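Local structure of sulfotransferase (Alicyclobacillus acidocaldarius subsp. acidocaldarius, 3RNL) at residues P119-L130 with L158-Y167. The protein probably transfers sulfuryl groups to an acceptor substrate, as expected of the sulfotransferase family, and binds magnesium. Residues are numbered along the deposited sequence; the frame is centred on the assembly and turned at random.
Sequences PVDRAFSAYMHL and LWYYRAVGLY
Arg-122 reaches from helix 119-132 into the bend of 158-167 and is gripped there through both its edge and a face. Its NH2 donates to Tyr-161 O at 3.1 Å with an N-H...O angle of 159°; the oxygen lies practically in the guanidinium plane, although the donor stands somewhat out of the carbonyl plane. Two waters, also in the guanidinium plane, extend this grip: one accepts from NE and donates to Pro-119 O and Tyr-161 O, the other accepts from NH2 and donates to Leu-158 O. Val-164 crosses the arginine at about a right angle and sets CG1 over the centre of the guanidinium, 3.4 Å from Arg-122 CZ. NH1 is hydrogen-bonded to Ala-17 O, outside the two segments. With three nitrogens engaged, rotation of the planar group should be restricted.

Further along the helix the contact becomes apolar. A chi1 of -173° carries the branch of Leu-158 away from its own N and toward the helix. There its CD1 lies 3.7 Å from Ala-126 CB. Its CD2 stands over the His-129 ring, 3.8 Å from the centroid and only 9° off the normal, a CH-pi contact. Leu-130 makes a second, more oblique CH-pi contact, its CD2 over the six-membered ring of Trp-159 and its CD1 3.7 Å from Trp-159 CE3.

Tyr-161 lies alongside the helix, its CB 3.9 Å from Ala-123 CB and its OH at the edge of the Tyr-127 ring; that hydroxyl is hydrogen-bonded to Ser-143 of helix 140-145. At the helix start, Tyr-167 OH is hydrogen-bonded to Arg-117 O and rests 3.3 Å from Arg-122 CD. Buried and away from the magnesium sites, this is helix-loop packing within a P-loop-type alpha-beta-alpha sandwich, joining the helix after strand 111-116 to the connection into helix 167-178.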
ATOM      1  N   PRO A 119     -10.438   3.583   6.234  1.00 10.89           N
ATOM      2  CA  PRO A 119      -9.706   2.590   7.036  1.00  9.86           C
ATOM      3  C   PRO A 119     -10.625   1.609   7.765  1.00 12.86           C
ATOM      4  O   PRO A 119     -10.161   0.552   8.189  1.00 12.47           O
ATOM      5  CB  PRO A 119      -8.938   3.448   8.057  1.00  9.52           C
ATOM      6  CG  PRO A 119      -9.667   4.782   8.077  1.00 15.64           C
ATOM      7  CD  PRO A 119     -10.136   4.964   6.648  1.00 12.58           C
ATOM      8  N   VAL A 120     -11.896   1.957   7.922  1.00 11.66           N
ATOM      9  CA  VAL A 120     -12.855   1.010   8.484  1.00 11.53           C
ATOM     10  C   VAL A 120     -13.049  -0.169   7.508  1.00 13.04           C
ATOM     11  O   VAL A 120     -12.995  -1.339   7.899  1.00 13.41           O
ATOM     12  CB  VAL A 120     -14.205   1.679   8.762  1.00 13.73           C
ATOM     13  CG1 VAL A 120     -15.194   0.649   9.327  1.00 14.50           C
ATOM     14  CG2 VAL A 120     -14.027   2.835   9.743  1.00 12.30           C
ATOM     15  N   ASP A 121     -13.277   0.158   6.233  1.00 13.09           N
ATOM     16  CA  ASP A 121     -13.444  -0.865   5.194  1.00 15.38           C
ATOM     17  C   ASP A 121     -12.155  -1.630   4.959  1.00 15.22           C
ATOM     18  O   ASP A 121     -12.177  -2.829   4.675  1.00 13.37           O
ATOM     19  CB  ASP A 121     -13.918  -0.228   3.885  1.00 15.99           C
ATOM     20  CG  ASP A 121     -15.324   0.344   4.010  1.00 29.53           C
ATOM     21  OD1 ASP A 121     -16.236  -0.412   4.391  1.00 30.37           O
ATOM     22  OD2 ASP A 121     -15.517   1.541   3.746  1.00 39.05           O
ATOM     23  N   ARG A 122     -11.032  -0.929   5.040  1.00 11.23           N
ATOM     24  CA  ARG A 122      -9.724  -1.568   4.842  1.00 13.53           C
ATOM     25  C   ARG A 122      -9.498  -2.646   5.902  1.00 14.94           C
ATOM     26  O   ARG A 122      -9.011  -3.747   5.602  1.00 12.82           O
ATOM     27  CB  ARG A 122      -8.590  -0.536   4.938  1.00 13.35           C
ATOM     28  CG  ARG A 122      -7.226  -1.073   4.451  1.00 11.89           C
ATOM     29  CD  ARG A 122      -6.060  -0.457   5.219  1.00 12.05           C
ATOM     30  NE  ARG A 122      -6.029  -1.001   6.578  1.00 12.65           N
ATOM     31  CZ  ARG A 122      -5.541  -2.201   6.884  1.00 14.36           C
ATOM     32  NH1 ARG A 122      -5.027  -2.981   5.926  1.00 13.81           N
ATOM     33  NH2 ARG A 122      -5.576  -2.631   8.144  1.00 11.44           N
ATOM     34  N   ALA A 123      -9.835  -2.327   7.149  1.00 12.41           N
ATOM     35  CA  ALA A 123      -9.665  -3.297   8.233  1.00 13.68           C
ATOM     36  C   ALA A 123     -10.490  -4.546   7.947  1.00 16.25           C
ATOM     37  O   ALA A 123     -10.021  -5.674   8.106  1.00 14.01           O
ATOM     38  CB  ALA A 123     -10.077  -2.678   9.580  1.00 12.34           C
ATOM     39  N   PHE A 124     -11.734  -4.352   7.525  1.00 13.78           N
ATOM     40  CA  PHE A 124     -12.600  -5.502   7.283  1.00 17.11           C
ATOM     41  C   PHE A 124     -12.085  -6.321   6.099  1.00 16.85           C
ATOM     42  O   PHE A 124     -12.193  -7.554   6.096  1.00 14.89           O
ATOM     43  CB  PHE A 124     -14.043  -5.056   7.046  1.00 13.61           C
ATOM     44  CG  PHE A 124     -15.043  -6.169   7.183  1.00 16.53           C
ATOM     45  CD1 PHE A 124     -15.167  -6.856   8.384  1.00 15.49           C
ATOM     46  CD2 PHE A 124     -15.870  -6.506   6.132  1.00 22.25           C
ATOM     47  CE1 PHE A 124     -16.095  -7.880   8.519  1.00 18.23           C
ATOM     48  CE2 PHE A 124     -16.806  -7.521   6.262  1.00 26.52           C
ATOM     49  CZ  PHE A 124     -16.910  -8.211   7.449  1.00 22.61           C
ATOM     50  N   SER A 125     -11.534  -5.638   5.099  0.67 13.32           N
ATOM     51  CA  SER A 125     -10.951  -6.327   3.954  0.67 14.28           C
ATOM     52  C   SER A 125      -9.767  -7.213   4.360  0.67 15.67           C
ATOM     53  O   SER A 125      -9.613  -8.332   3.859  0.67 16.79           O
ATOM     54  CB  SER A 125     -10.507  -5.322   2.887  0.67 17.27           C
ATOM     55  OG  SER A 125      -9.992  -6.001   1.765  0.67 17.25           O
ATOM     56  N   ALA A 126      -8.923  -6.708   5.254  1.00 11.39           N
ATOM     57  CA  ALA A 126      -7.795  -7.497   5.753  1.00 12.11           C
ATOM     58  C   ALA A 126      -8.310  -8.724   6.503  1.00 15.07           C
ATOM     59  O   ALA A 126      -7.799  -9.830   6.328  1.00 13.29           O
ATOM     60  CB  ALA A 126      -6.908  -6.663   6.655  1.00 12.50           C
ATOM     61  N   TYR A 127      -9.336  -8.518   7.323  1.00 13.94           N
ATOM     62  CA  TYR A 127      -9.963  -9.617   8.052  1.00 11.43           C
ATOM     63  C   TYR A 127     -10.471 -10.692   7.084  1.00 16.12           C
ATOM     64  O   TYR A 127     -10.170 -11.880   7.246  1.00 16.71           O
ATOM     65  CB  TYR A 127     -11.120  -9.097   8.913  1.00 12.70           C
ATOM     66  CG  TYR A 127     -11.953 -10.216   9.504  1.00 13.32           C
ATOM     67  CD1 TYR A 127     -11.451 -11.010  10.524  1.00 13.70           C
ATOM     68  CD2 TYR A 127     -13.230 -10.475   9.035  1.00 14.54           C
ATOM     69  CE1 TYR A 127     -12.216 -12.055  11.069  1.00 13.94           C
ATOM     70  CE2 TYR A 127     -13.997 -11.511   9.565  1.00 16.29           C
ATOM     71  CZ  TYR A 127     -13.483 -12.291  10.580  1.00 16.43           C
ATOM     72  OH  TYR A 127     -14.243 -13.323  11.102  1.00 17.16           O
HETATM   73  N   MSE A 128     -11.243 -10.270   6.085  0.57 12.81           N
HETATM   74  CA  MSE A 128     -11.799 -11.212   5.112  0.57 15.53           C
HETATM   75  C   MSE A 128     -10.702 -11.991   4.396  0.57 18.28           C
HETATM   76  O   MSE A 128     -10.861 -13.181   4.105  0.57 18.58           O
HETATM   77  CB  MSE A 128     -12.695 -10.491   4.101  0.57 16.17           C
HETATM   78  CG  MSE A 128     -13.970  -9.951   4.723  0.57 19.98           C
HETATM   79 SE   MSE A 128     -15.258  -9.307   3.396  0.57 50.41          SE
HETATM   80  CE  MSE A 128     -14.432  -7.584   2.997  0.57 22.11           C
ATOM     81  N   HIS A 129      -9.595 -11.314   4.117  1.00 15.97           N
ATOM     82  CA  HIS A 129      -8.438 -11.940   3.466  1.00 18.47           C
ATOM     83  C   HIS A 129      -7.874 -13.045   4.361  1.00 18.97           C
ATOM     84  O   HIS A 129      -7.639 -14.168   3.900  1.00 19.06           O
ATOM     85  CB  HIS A 129      -7.379 -10.870   3.180  1.00 14.99           C
ATOM     86  CG  HIS A 129      -6.100 -11.393   2.590  1.00 25.19           C
ATOM     87  ND1 HIS A 129      -5.368 -10.678   1.664  1.00 36.51           N
ATOM     88  CD2 HIS A 129      -5.396 -12.527   2.825  1.00 28.58           C
ATOM     89  CE1 HIS A 129      -4.287 -11.362   1.333  1.00 35.82           C
ATOM     90  NE2 HIS A 129      -4.277 -12.486   2.025  1.00 29.19           N
ATOM     91  N   LEU A 130      -7.675 -12.726   5.641  1.00 15.61           N
ATOM     92  CA  LEU A 130      -7.153 -13.695   6.606  1.00 14.98           C
ATOM     93  C   LEU A 130      -8.095 -14.880   6.793  1.00 18.33           C
ATOM     94  O   LEU A 130      -7.642 -16.017   6.934  1.00 18.71           O
ATOM     95  CB  LEU A 130      -6.869 -13.020   7.956  1.00 12.57           C
ATOM     96  CG  LEU A 130      -5.724 -11.996   7.919  1.00 17.83           C
ATOM     97  CD1 LEU A 130      -5.799 -11.047   9.133  1.00 18.85           C
ATOM     98  CD2 LEU A 130      -4.390 -12.722   7.859  1.00 18.19           C
ATOM     99  N   LEU A 158      -0.548  -7.482   8.157  1.00 12.49           N
ATOM    100  CA  LEU A 158      -1.906  -7.735   7.659  1.00 13.31           C
ATOM    101  C   LEU A 158      -2.877  -7.857   8.831  1.00 15.56           C
ATOM    102  O   LEU A 158      -4.057  -7.509   8.720  1.00 14.14           O
ATOM    103  CB  LEU A 158      -1.957  -8.995   6.788  1.00 14.18           C
ATOM    104  CG  LEU A 158      -3.290  -9.282   6.072  1.00 17.12           C
ATOM    105  CD1 LEU A 158      -3.777  -8.071   5.258  1.00 16.83           C
ATOM    106  CD2 LEU A 158      -3.152 -10.507   5.174  1.00 20.99           C
ATOM    107  N   TRP A 159      -2.369  -8.341   9.960  1.00 13.14           N
ATOM    108  CA  TRP A 159      -3.194  -8.490  11.149  1.00 14.72           C
ATOM    109  C   TRP A 159      -3.444  -7.170  11.884  1.00 14.14           C
ATOM    110  O   TRP A 159      -4.265  -7.142  12.813  1.00 15.09           O
ATOM    111  CB  TRP A 159      -2.551  -9.462  12.145  1.00 16.08           C
ATOM    112  CG  TRP A 159      -2.287 -10.852  11.647  1.00 12.96           C
ATOM    113  CD1 TRP A 159      -1.147 -11.304  11.026  1.00 14.78           C
ATOM    114  CD2 TRP A 159      -3.136 -11.997  11.807  1.00 12.98           C
ATOM    115  NE1 TRP A 159      -1.253 -12.654  10.767  1.00 15.63           N
ATOM    116  CE2 TRP A 159      -2.463 -13.102  11.232  1.00 15.70           C
ATOM    117  CE3 TRP A 159      -4.401 -12.193  12.367  1.00 12.07           C
ATOM    118  CZ2 TRP A 159      -3.016 -14.384  11.205  1.00 15.61           C
ATOM    119  CZ3 TRP A 159      -4.952 -13.480  12.347  1.00 15.83           C
ATOM    120  CH2 TRP A 159      -4.262 -14.552  11.763  1.00 15.06           C
ATOM    121  N   TYR A 160      -2.778  -6.070  11.514  1.00 11.37           N
ATOM    122  CA  TYR A 160      -2.936  -4.936  12.412  1.00 13.05           C
ATOM    123  C   TYR A 160      -4.006  -4.064  11.780  1.00 14.61           C
ATOM    124  O   TYR A 160      -3.718  -3.096  11.063  1.00 13.79           O
ATOM    125  CB  TYR A 160      -1.639  -4.100  12.412  1.00 12.12           C
ATOM    126  CG  TYR A 160      -0.332  -4.792  12.791  1.00 13.35           C
ATOM    127  CD1 TYR A 160      -0.298  -6.085  13.300  1.00 15.81           C
ATOM    128  CD2 TYR A 160       0.876  -4.121  12.634  1.00 14.79           C
ATOM    129  CE1 TYR A 160       0.928  -6.693  13.630  1.00 16.50           C
ATOM    130  CE2 TYR A 160       2.084  -4.710  12.955  1.00 18.37           C
ATOM    131  CZ  TYR A 160       2.110  -5.990  13.445  1.00 19.28           C
ATOM    132  OH  TYR A 160       3.341  -6.547  13.751  1.00 20.85           O
ATOM    133  N   TYR A 161      -5.224  -4.246  12.255  1.00 15.07           N
ATOM    134  CA  TYR A 161      -6.371  -3.661  11.591  1.00 13.91           C
ATOM    135  C   TYR A 161      -6.333  -2.163  11.762  1.00 12.96           C
ATOM    136  O   TYR A 161      -6.535  -1.413  10.807  1.00 15.87           O
ATOM    137  CB  TYR A 161      -7.651  -4.206  12.210  1.00 15.47           C
ATOM    138  CG  TYR A 161      -7.813  -5.680  11.975  1.00 14.00           C
ATOM    139  CD1 TYR A 161      -7.878  -6.193  10.689  1.00 21.35           C
ATOM    140  CD2 TYR A 161      -7.916  -6.564  13.045  1.00 16.60           C
ATOM    141  CE1 TYR A 161      -8.021  -7.555  10.468  1.00 20.30           C
ATOM    142  CE2 TYR A 161      -8.058  -7.919  12.835  1.00 15.62           C
ATOM    143  CZ  TYR A 161      -8.120  -8.409  11.550  1.00 15.53           C
ATOM    144  OH  TYR A 161      -8.268  -9.765  11.350  1.00 19.10           O
ATOM    145  N   ARG A 162      -6.101  -1.742  12.995  1.00 12.08           N
ATOM    146  CA  ARG A 162      -6.052  -0.317  13.318  1.00 15.44           C
ATOM    147  C   ARG A 162      -4.729   0.336  12.906  1.00 18.56           C
ATOM    148  O   ARG A 162      -4.730   1.397  12.278  1.00 15.54           O
ATOM    149  CB  ARG A 162      -6.297  -0.092  14.824  1.00 14.92           C
ATOM    150  CG  ARG A 162      -7.748  -0.295  15.276  1.00 14.35           C
ATOM    151  CD  ARG A 162      -7.845  -0.255  16.823  1.00 18.37           C
ATOM    152  NE  ARG A 162      -9.164   0.199  17.285  1.00 30.86           N
ATOM    153  CZ  ARG A 162     -10.160  -0.611  17.630  1.00 38.91           C
ATOM    154  NH1 ARG A 162      -9.999  -1.924  17.566  1.00 37.46           N
ATOM    155  NH2 ARG A 162     -11.318  -0.109  18.044  1.00 37.61           N
ATOM    156  N   ALA A 163      -3.601  -0.290  13.246  1.00 12.27           N
ATOM    157  CA  ALA A 163      -2.322   0.399  13.081  1.00 14.25           C
ATOM    158  C   ALA A 163      -2.065   0.746  11.615  1.00 12.53           C
ATOM    159  O   ALA A 163      -1.570   1.833  11.288  1.00 13.72           O
ATOM    160  CB  ALA A 163      -1.172  -0.438  13.638  1.00 16.63           C
ATOM    161  N   VAL A 164      -2.405  -0.177  10.727  1.00 12.31           N
ATOM    162  CA  VAL A 164      -2.126   0.021   9.305  1.00 11.19           C
ATOM    163  C   VAL A 164      -3.041   1.087   8.684  1.00 15.40           C
ATOM    164  O   VAL A 164      -2.691   1.725   7.688  1.00 14.45           O
ATOM    165  CB  VAL A 164      -2.194  -1.338   8.551  1.00 11.00           C
ATOM    166  CG1 VAL A 164      -2.266  -1.144   7.045  1.00 14.10           C
ATOM    167  CG2 VAL A 164      -0.974  -2.182   8.941  1.00 14.54           C
ATOM    168  N   GLY A 165      -4.199   1.290   9.291  1.00 10.91           N
ATOM    169  CA  GLY A 165      -5.150   2.281   8.810  1.00  9.92           C
ATOM    170  C   GLY A 165      -4.926   3.687   9.356  1.00 10.92           C
ATOM    171  O   GLY A 165      -5.644   4.614   8.945  1.00 11.71           O
ATOM    172  N   LEU A 166      -3.948   3.899  10.240  1.00 11.45           N
ATOM    173  CA  LEU A 166      -3.797   5.288  10.654  1.00 11.51           C
ATOM    174  C   LEU A 166      -2.782   5.877   9.686  1.00 13.83           C
ATOM    175  O   LEU A 166      -1.590   6.035   9.986  1.00 11.98           O
ATOM    176  CB  LEU A 166      -3.226   5.302  12.078  1.00 14.37           C
ATOM    177  CG  LEU A 166      -4.174   4.794  13.178  1.00 14.65           C
ATOM    178  CD1 LEU A 166      -3.439   4.457  14.484  1.00 17.44           C
ATOM    179  CD2 LEU A 166      -5.238   5.852  13.428  1.00 14.28           C
ATOM    180  N   TYR A 167      -3.326   6.486   8.641  1.00 12.36           N
ATOM    181  CA  TYR A 167      -2.517   6.825   7.478  1.00 11.01           C
ATOM    182  C   TYR A 167      -1.736   8.108   7.662  1.00  9.72           C
ATOM    183  O   TYR A 167      -0.726   8.309   6.993  1.00 10.68           O
ATOM    184  CB  TYR A 167      -3.385   7.024   6.240  1.00  9.21           C
ATOM    185  CG  TYR A 167      -4.243   5.851   5.807  1.00 11.94           C
ATOM    186  CD1 TYR A 167      -3.719   4.564   5.678  1.00  8.93           C
ATOM    187  CD2 TYR A 167      -5.575   6.054   5.487  1.00 10.17           C
ATOM    188  CE1 TYR A 167      -4.537   3.496   5.239  1.00 10.49           C
ATOM    189  CE2 TYR A 167      -6.393   5.011   5.070  1.00  9.94           C
ATOM    190  CZ  TYR A 167      -5.863   3.736   4.943  1.00 13.24           C
ATOM    191  OH  TYR A 167      -6.692   2.722   4.508  1.00 14.23           O
TER
HETATM  192  O   HOH W   1      -7.495   0.091   8.743  1.00 12.76           O
HETATM  193  O   HOH W   2      -3.774  -4.934   7.952  1.00 14.68           O